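Local coordinates for protein putative amidohydrolase/peptidase (Burkholderia cenocepacia, PDB 4WJB) that probably hydrolyses carbon-nitrogen bonds other than peptide bonds, as a zinc-dependent, dimeric member of the M20 peptidase family, at residues Gln224-Tyr229 and Glu299-Asp304; Arg63-Thr68 and Val118-Asn123. All coordinates share one frame; numbering follows the deposited sequence.

Contact 1 (Gln224-Tyr229 and Glu299-Asp304); sequences QGQRWY and EFRHPD. With SO4 (sulfate ion), chain G.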
loop_
_atom_site.group_PDB
_atom_site.type_symbol
_atom_site.label_atom_id
_atom_site.label_comp_id
_atom_site.label_asym_id
_atom_site.label_seq_id
_atom_site.Cartn_x
_atom_site.Cartn_y
_atom_site.Cartn_z
ATOM N N GLN A 224 13.959 -23.711 -5.829
ATOM C CA GLN A 224 12.563 -23.383 -6.139
ATOM C C GLN A 224 12.337 -22.818 -7.539
ATOM O O GLN A 224 13.141 -22.029 -8.042
ATOM C CB GLN A 224 12.022 -22.369 -5.128
ATOM C CG GLN A 224 11.753 -22.922 -3.748
ATOM C CD GLN A 224 11.641 -21.823 -2.715
ATOM O OE1 GLN A 224 12.090 -20.697 -2.943
ATOM N NE2 GLN A 224 11.048 -22.138 -1.571
ATOM N N GLY A 225 11.228 -23.216 -8.153
ATOM C CA GLY A 225 10.727 -22.523 -9.326
ATOM C C GLY A 225 10.013 -21.272 -8.852
ATOM O O GLY A 225 9.629 -21.188 -7.686
ATOM N N GLN A 226 9.837 -20.299 -9.741
ATOM C CA GLN A 226 9.188 -19.040 -9.387
ATOM C C GLN A 226 8.262 -18.547 -10.489
ATOM O O GLN A 226 8.587 -18.652 -11.673
ATOM C CB GLN A 226 10.224 -17.950 -9.095
ATOM C CG GLN A 226 11.222 -18.273 -8.007
ATOM C CD GLN A 226 12.223 -17.156 -7.793
ATOM O OE1 GLN A 226 11.863 -15.978 -7.791
ATOM N NE2 GLN A 226 13.489 -17.520 -7.613
ATOM N N ARG A 227 7.114 -18.006 -10.090
ATOM C CA ARG A 227 6.241 -17.264 -10.996
ATOM C C ARG A 227 5.856 -15.935 -10.342
ATOM O O ARG A 227 5.303 -15.921 -9.241
ATOM C CB ARG A 227 4.977 -18.063 -11.336
ATOM C CG ARG A 227 5.215 -19.517 -11.709
ATOM C CD ARG A 227 5.179 -19.747 -13.212
ATOM N NE ARG A 227 5.526 -21.128 -13.540
ATOM C CZ ARG A 227 4.656 -22.066 -13.905
ATOM N NH1 ARG A 227 3.366 -21.782 -14.017
ATOM N NH2 ARG A 227 5.084 -23.291 -14.176
ATOM N N TRP A 228 6.151 -14.823 -11.010
ATOM C CA TRP A 228 5.828 -13.500 -10.475
ATOM C C TRP A 228 4.707 -12.853 -11.282
ATOM O O TRP A 228 4.648 -13.008 -12.505
ATOM C CB TRP A 228 7.053 -12.578 -10.485
ATOM C CG TRP A 228 8.195 -13.009 -9.613
ATOM C CD1 TRP A 228 8.396 -14.242 -9.063
ATOM C CD2 TRP A 228 9.299 -12.197 -9.193
ATOM N NE1 TRP A 228 9.557 -14.249 -8.330
ATOM C CE2 TRP A 228 10.132 -13.008 -8.392
ATOM C CE3 TRP A 228 9.662 -10.864 -9.413
ATOM C CZ2 TRP A 228 11.303 -12.529 -7.809
ATOM C CZ3 TRP A 228 10.829 -10.389 -8.833
ATOM C CH2 TRP A 228 11.637 -11.223 -8.041
ATOM N N TYR A 229 3.840 -12.113 -10.595
ATOM C CA TYR A 229 2.703 -11.460 -11.232
ATOM C C TYR A 229 2.548 -10.013 -10.780
ATOM O O TYR A 229 2.969 -9.638 -9.685
ATOM C CB TYR A 229 1.397 -12.205 -10.931
ATOM C CG TYR A 229 1.399 -13.673 -11.281
ATOM C CD1 TYR A 229 1.923 -14.610 -10.402
ATOM C CD2 TYR A 229 0.858 -14.125 -12.478
ATOM C CE1 TYR A 229 1.928 -15.953 -10.709
ATOM C CE2 TYR A 229 0.855 -15.474 -12.796
ATOM C CZ TYR A 229 1.391 -16.380 -11.902
ATOM O OH TYR A 229 1.400 -17.722 -12.191
ATOM N N GLU A 299 3.829 -13.531 -5.891
ATOM C CA GLU A 299 4.857 -14.474 -6.321
ATOM C C GLU A 299 4.602 -15.850 -5.717
ATOM O O GLU A 299 4.232 -15.981 -4.549
ATOM C CB GLU A 299 6.267 -13.960 -5.979
ATOM C CG GLU A 299 6.578 -13.796 -4.506
ATOM C CD GLU A 299 8.030 -14.133 -4.180
ATOM O OE1 GLU A 299 8.941 -13.384 -4.595
ATOM O OE2 GLU A 299 8.257 -15.166 -3.519
ATOM N N PHE A 300 4.747 -16.869 -6.556
ATOM C CA PHE A 300 4.664 -18.262 -6.142
ATOM C C PHE A 300 6.049 -18.879 -6.231
ATOM O O PHE A 300 6.786 -18.613 -7.186
ATOM C CB PHE A 300 3.696 -19.053 -7.028
ATOM C CG PHE A 300 2.257 -18.640 -6.893
ATOM C CD1 PHE A 300 1.688 -18.453 -5.643
ATOM C CD2 PHE A 300 1.472 -18.455 -8.020
ATOM C CE1 PHE A 300 0.360 -18.084 -5.518
ATOM C CE2 PHE A 300 0.140 -18.081 -7.902
ATOM C CZ PHE A 300 -0.415 -17.897 -6.652
ATOM N N ARG A 301 6.410 -19.701 -5.249
ATOM C CA ARG A 301 7.647 -20.479 -5.338
ATOM C C ARG A 301 7.398 -21.916 -4.891
ATOM O O ARG A 301 6.725 -22.147 -3.884
ATOM C CB ARG A 301 8.762 -19.845 -4.499
ATOM C CG ARG A 301 9.043 -18.394 -4.857
ATOM C CD ARG A 301 10.378 -17.913 -4.313
ATOM N NE ARG A 301 10.461 -16.459 -4.359
ATOM C CZ ARG A 301 11.601 -15.775 -4.367
ATOM N NH1 ARG A 301 12.762 -16.414 -4.333
ATOM N NH2 ARG A 301 11.580 -14.448 -4.415
ATOM N N HIS A 302 7.940 -22.871 -5.649
ATOM C CA HIS A 302 7.731 -24.297 -5.398
ATOM C C HIS A 302 8.697 -25.117 -6.248
ATOM O O HIS A 302 8.995 -24.744 -7.381
ATOM C CB HIS A 302 6.288 -24.700 -5.715
ATOM C CG HIS A 302 5.869 -25.998 -5.097
ATOM N ND1 HIS A 302 6.096 -27.218 -5.697
ATOM C CD2 HIS A 302 5.231 -26.266 -3.932
ATOM C CE1 HIS A 302 5.621 -28.180 -4.926
ATOM N NE2 HIS A 302 5.086 -27.629 -3.851
ATOM N N PRO A 303 9.185 -26.245 -5.710
ATOM C CA PRO A 303 10.119 -27.091 -6.465
ATOM C C PRO A 303 9.464 -27.858 -7.616
ATOM O O PRO A 303 10.171 -28.469 -8.416
ATOM C CB PRO A 303 10.637 -28.069 -5.405
ATOM C CG PRO A 303 9.526 -28.140 -4.391
ATOM C CD PRO A 303 8.987 -26.732 -4.333
ATOM N N ASP A 304 8.136 -27.837 -7.689
ATOM C CA ASP A 304 7.407 -28.601 -8.701
ATOM C C ASP A 304 6.706 -27.664 -9.680
ATOM O O ASP A 304 5.837 -26.884 -9.283
ATOM C CB ASP A 304 6.389 -29.534 -8.030
ATOM C CG ASP A 304 5.764 -30.534 -8.995
ATOM O OD1 ASP A 304 5.769 -30.298 -10.222
ATOM O OD2 ASP A 304 5.255 -31.569 -8.514
HETATM S S SO4 G . 15.163 -13.725 -4.812
HETATM O O1 SO4 G . 14.175 -12.956 -4.064
HETATM O O2 SO4 G . 14.535 -14.308 -5.998
HETATM O O3 SO4 G . 16.251 -12.851 -5.233
HETATM O O4 SO4 G . 15.702 -14.789 -3.970
HETATM O O HOH W 1 13.645 -19.107 -4.466
#
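Arg-301 lies alongside Gln-226 on one face of an antiparallel strand pair, the guanidinium stacked on the side-chain amide with their planes 10° apart. OE1 of Gln-226 sits over the centre of the guanidinium, 3.4 Å from Arg-301 CZ. The same oxygen accepts a bent 2.9 Å bond from Trp-228 NE1, in the plane of its carbonyl, on a lone pair. Glu-299 lies along one face of the indole, its CB over the five-membered ring in a CH-pi contact. With CG between the backbone N and the carbonyl carbon (chi1 64°) and a bend at chi2, its carboxylate comes side-on to Arg-301: NH2 to OE1 at 2.9 Å, and NE to OE2 in a 2.7 Å salt bridge.

The backbones close tightly, with paired bonds at Gly-225/His-302 and Arg-227/Phe-300. On the reverse face, which helix 305-326 covers, Leu-308 and Leu-311 pack on Phe-300, and Tyr-229 CE1 lies 3.7 Å from Phe-300 CD2. Asp-305 and Asp-309 hold Arg-227 in salt bridges, and Asp-312 the Tyr-229 hydroxyl.

The outer edge of the guanidinium is looser. A water joins Arg-301 NH1 to Gln-224 OE1, while Gln-224 NE2 donates to the Gly-241 carbonyl of the second subunit, whose His-239 and Asn-288 also hold a sulfate, probably from the crystallisation liquor. Glu-299 takes NE and one N-H of NH2; NH2 then gives sulfate O1 a nearly straight 3.0 Å bond (169°), and NH1 is shared between the water and weak sulfate bonds, consistent with a place for a substrate carboxylate in M20 enzymes.

Contact 2 (Arg63-Thr68 and Val118-Asn123); sequences REAGCT and VVRALN
A Schellman motif ends helix 49-64, and the turn it makes rests against the side of helix 109-124 through Ala-65, Cys-67, Val-119 and Asn-123. Gly-66, at positive phi, is the C-prime residue: its N bonds back to Arg-63 O at 2.8 Å, and Cys-67 N returns to the carbonyl of Ala-62. The reversal carries the chain toward strand 68-71 and turns the carbonyl of Ala-65 to the neighbouring helix.

That carbonyl meets Asn-123. ND2 donates to Ala-65 O over 2.8 Å with an N-H...O angle of 150°; the oxygen lies close to the plane of the amide, whereas the donor is tilted 30° from the carbonyl plane. CG of Asn-123 stands anti to its own carbonyl carbon, beside the backbone N (chi1 -74°), which sends the amide across to the turn. Its other end is occupied too, since OD1 accepts from Arg-81 NE on strand 77-81, so the two bonds settle which way round the amide sits.

One helical turn earlier, Val-119 supplies the apolar half. Its CG1, anti to the backbone N, touches both sides of the turn: Ala-65 CB at 4.0 Å and Cys-67 SG at 3.7 Å. Cys-67 also packs on Ala-79, and Val-119 on Arg-81, which continues the buried side toward strand 77-81. Toward the surface, CG of Arg-120 passes 4.4 Å from Ala-65 CB, and its guanidinium makes a cation-pi contact with Trp-61.

With 175 Å² buried in all, this is a small packing joint away from the annotated zinc residues. Through the Asn-123 amide, with ND2 given to Ala-65 O and OD1 taking Arg-81 NE, the helix end is tied to strand 77-81 by one directional polar link backed by apolar contact.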
loop_
_atom_site.group_PDB
_atom_site.type_symbol
_atom_site.label_atom_id
_atom_site.label_comp_id
_atom_site.label_asym_id
_atom_site.label_seq_id
_atom_site.Cartn_x
_atom_site.Cartn_y
_atom_site.Cartn_z
ATOM N N ARG A 63 47.646 -24.154 -2.463
ATOM C CA ARG A 63 48.954 -24.583 -2.950
ATOM C C ARG A 63 49.736 -25.278 -1.845
ATOM O O ARG A 63 50.364 -26.310 -2.078
ATOM C CB ARG A 63 49.739 -23.391 -3.505
ATOM C CG ARG A 63 49.258 -22.931 -4.874
ATOM C CD ARG A 63 49.868 -21.594 -5.265
ATOM N NE ARG A 63 49.577 -21.244 -6.654
ATOM C CZ ARG A 63 49.756 -20.031 -7.167
ATOM N NH1 ARG A 63 50.209 -19.049 -6.401
ATOM N NH2 ARG A 63 49.475 -19.798 -8.440
ATOM N N GLU A 64 49.686 -24.717 -0.640
ATOM C CA GLU A 64 50.342 -25.324 0.515
ATOM C C GLU A 64 49.777 -26.715 0.805
ATOM O O GLU A 64 50.461 -27.564 1.379
ATOM C CB GLU A 64 50.198 -24.423 1.745
ATOM C CG GLU A 64 51.008 -23.136 1.656
ATOM C CD GLU A 64 50.671 -22.139 2.751
ATOM O OE1 GLU A 64 49.828 -22.452 3.617
ATOM O OE2 GLU A 64 51.259 -21.036 2.750
ATOM N N ALA A 65 48.531 -26.942 0.393
ATOM C CA ALA A 65 47.895 -28.247 0.536
ATOM C C ALA A 65 48.092 -29.113 -0.712
ATOM O O ALA A 65 47.435 -30.143 -0.875
ATOM C CB ALA A 65 46.414 -28.082 0.839
ATOM N N GLY A 66 48.987 -28.682 -1.595
ATOM C CA GLY A 66 49.388 -29.488 -2.735
ATOM C C GLY A 66 48.509 -29.397 -3.969
ATOM O O GLY A 66 48.667 -30.184 -4.901
ATOM N N CYS A 67 47.586 -28.440 -3.988
ATOM C CA CYS A 67 46.708 -28.265 -5.144
ATOM C C CYS A 67 47.369 -27.478 -6.271
ATOM O O CYS A 67 48.205 -26.613 -6.032
ATOM C CB CYS A 67 45.416 -27.555 -4.742
ATOM S SG CYS A 67 44.388 -28.479 -3.595
ATOM N N THR A 68 46.969 -27.779 -7.502
ATOM C CA THR A 68 47.323 -26.947 -8.640
ATOM C C THR A 68 46.193 -25.952 -8.902
ATOM O O THR A 68 45.054 -26.346 -9.159
ATOM C CB THR A 68 47.577 -27.785 -9.904
ATOM O OG1 THR A 68 48.661 -28.695 -9.669
ATOM C CG2 THR A 68 47.928 -26.877 -11.078
ATOM N N VAL A 118 38.213 -30.279 3.077
ATOM C CA VAL A 118 38.095 -31.600 2.468
ATOM C C VAL A 118 39.438 -32.033 1.883
ATOM O O VAL A 118 39.873 -33.174 2.077
ATOM C CB VAL A 118 37.001 -31.626 1.372
ATOM C CG1 VAL A 118 37.114 -32.878 0.512
ATOM C CG2 VAL A 118 35.618 -31.553 2.014
ATOM N N VAL A 119 40.102 -31.112 1.191
ATOM C CA VAL A 119 41.413 -31.395 0.618
ATOM C C VAL A 119 42.423 -31.715 1.717
ATOM O O VAL A 119 43.127 -32.724 1.651
ATOM C CB VAL A 119 41.928 -30.218 -0.230
ATOM C CG1 VAL A 119 43.421 -30.390 -0.538
ATOM C CG2 VAL A 119 41.123 -30.109 -1.512
ATOM N N ARG A 120 42.476 -30.861 2.735
ATOM C CA ARG A 120 43.374 -31.073 3.865
ATOM C C ARG A 120 43.110 -32.402 4.570
ATOM O O ARG A 120 44.051 -33.090 4.968
ATOM C CB ARG A 120 43.254 -29.924 4.863
ATOM C CG ARG A 120 43.850 -28.618 4.375
ATOM C CD ARG A 120 43.504 -27.475 5.322
ATOM N NE ARG A 120 44.236 -26.255 4.994
ATOM C CZ ARG A 120 44.110 -25.111 5.657
ATOM N NH1 ARG A 120 43.271 -25.026 6.682
ATOM N NH2 ARG A 120 44.826 -24.056 5.298
ATOM N N ALA A 121 41.837 -32.764 4.713
ATOM C CA ALA A 121 41.469 -33.998 5.407
ATOM C C ALA A 121 41.874 -35.225 4.599
ATOM O O ALA A 121 42.319 -36.222 5.160
ATOM C CB ALA A 121 39.978 -34.027 5.695
ATOM N N LEU A 122 41.706 -35.150 3.282
ATOM C CA LEU A 122 42.151 -36.221 2.401
ATOM C C LEU A 122 43.673 -36.373 2.466
ATOM O O LEU A 122 44.194 -37.488 2.457
ATOM C CB LEU A 122 41.693 -35.958 0.964
ATOM C CG LEU A 122 40.192 -36.122 0.716
ATOM C CD1 LEU A 122 39.813 -35.626 -0.673
ATOM C CD2 LEU A 122 39.780 -37.578 0.912
ATOM N N ASN A 123 44.379 -35.247 2.544
ATOM C CA ASN A 123 45.832 -35.260 2.700
ATOM C C ASN A 123 46.264 -35.936 4.005
ATOM O O ASN A 123 47.167 -36.770 4.008
ATOM C CB ASN A 123 46.397 -33.838 2.656
ATOM C CG ASN A 123 46.394 -33.242 1.256
ATOM O OD1 ASN A 123 46.141 -33.933 0.265
ATOM N ND2 ASN A 123 46.696 -31.952 1.170
#

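Overall arrangement
Contacts 1 and 2 lie on opposite sides of the chain's centre, their own centres 40 Å apart and their nearest atoms about 24 Å apart, so they do not touch. Along the sequence they follow in series: 63-68 with 118-123 seats the turn after helix 49-64 on helix 109-124, while 224-229 with 299-304 pairs strands within the M20 dimerisation range. Contact 1 is the nearer to the metal: the Arg-301 side chain is about 14 Å from the bound zinc held by His-96, Asp-107 and His-203, and about 11 Å from the side chain of His-395, a predicted ligand of the second zinc. Contact 2 stays far from the annotated sites, and the second subunit meets contact 1 alone.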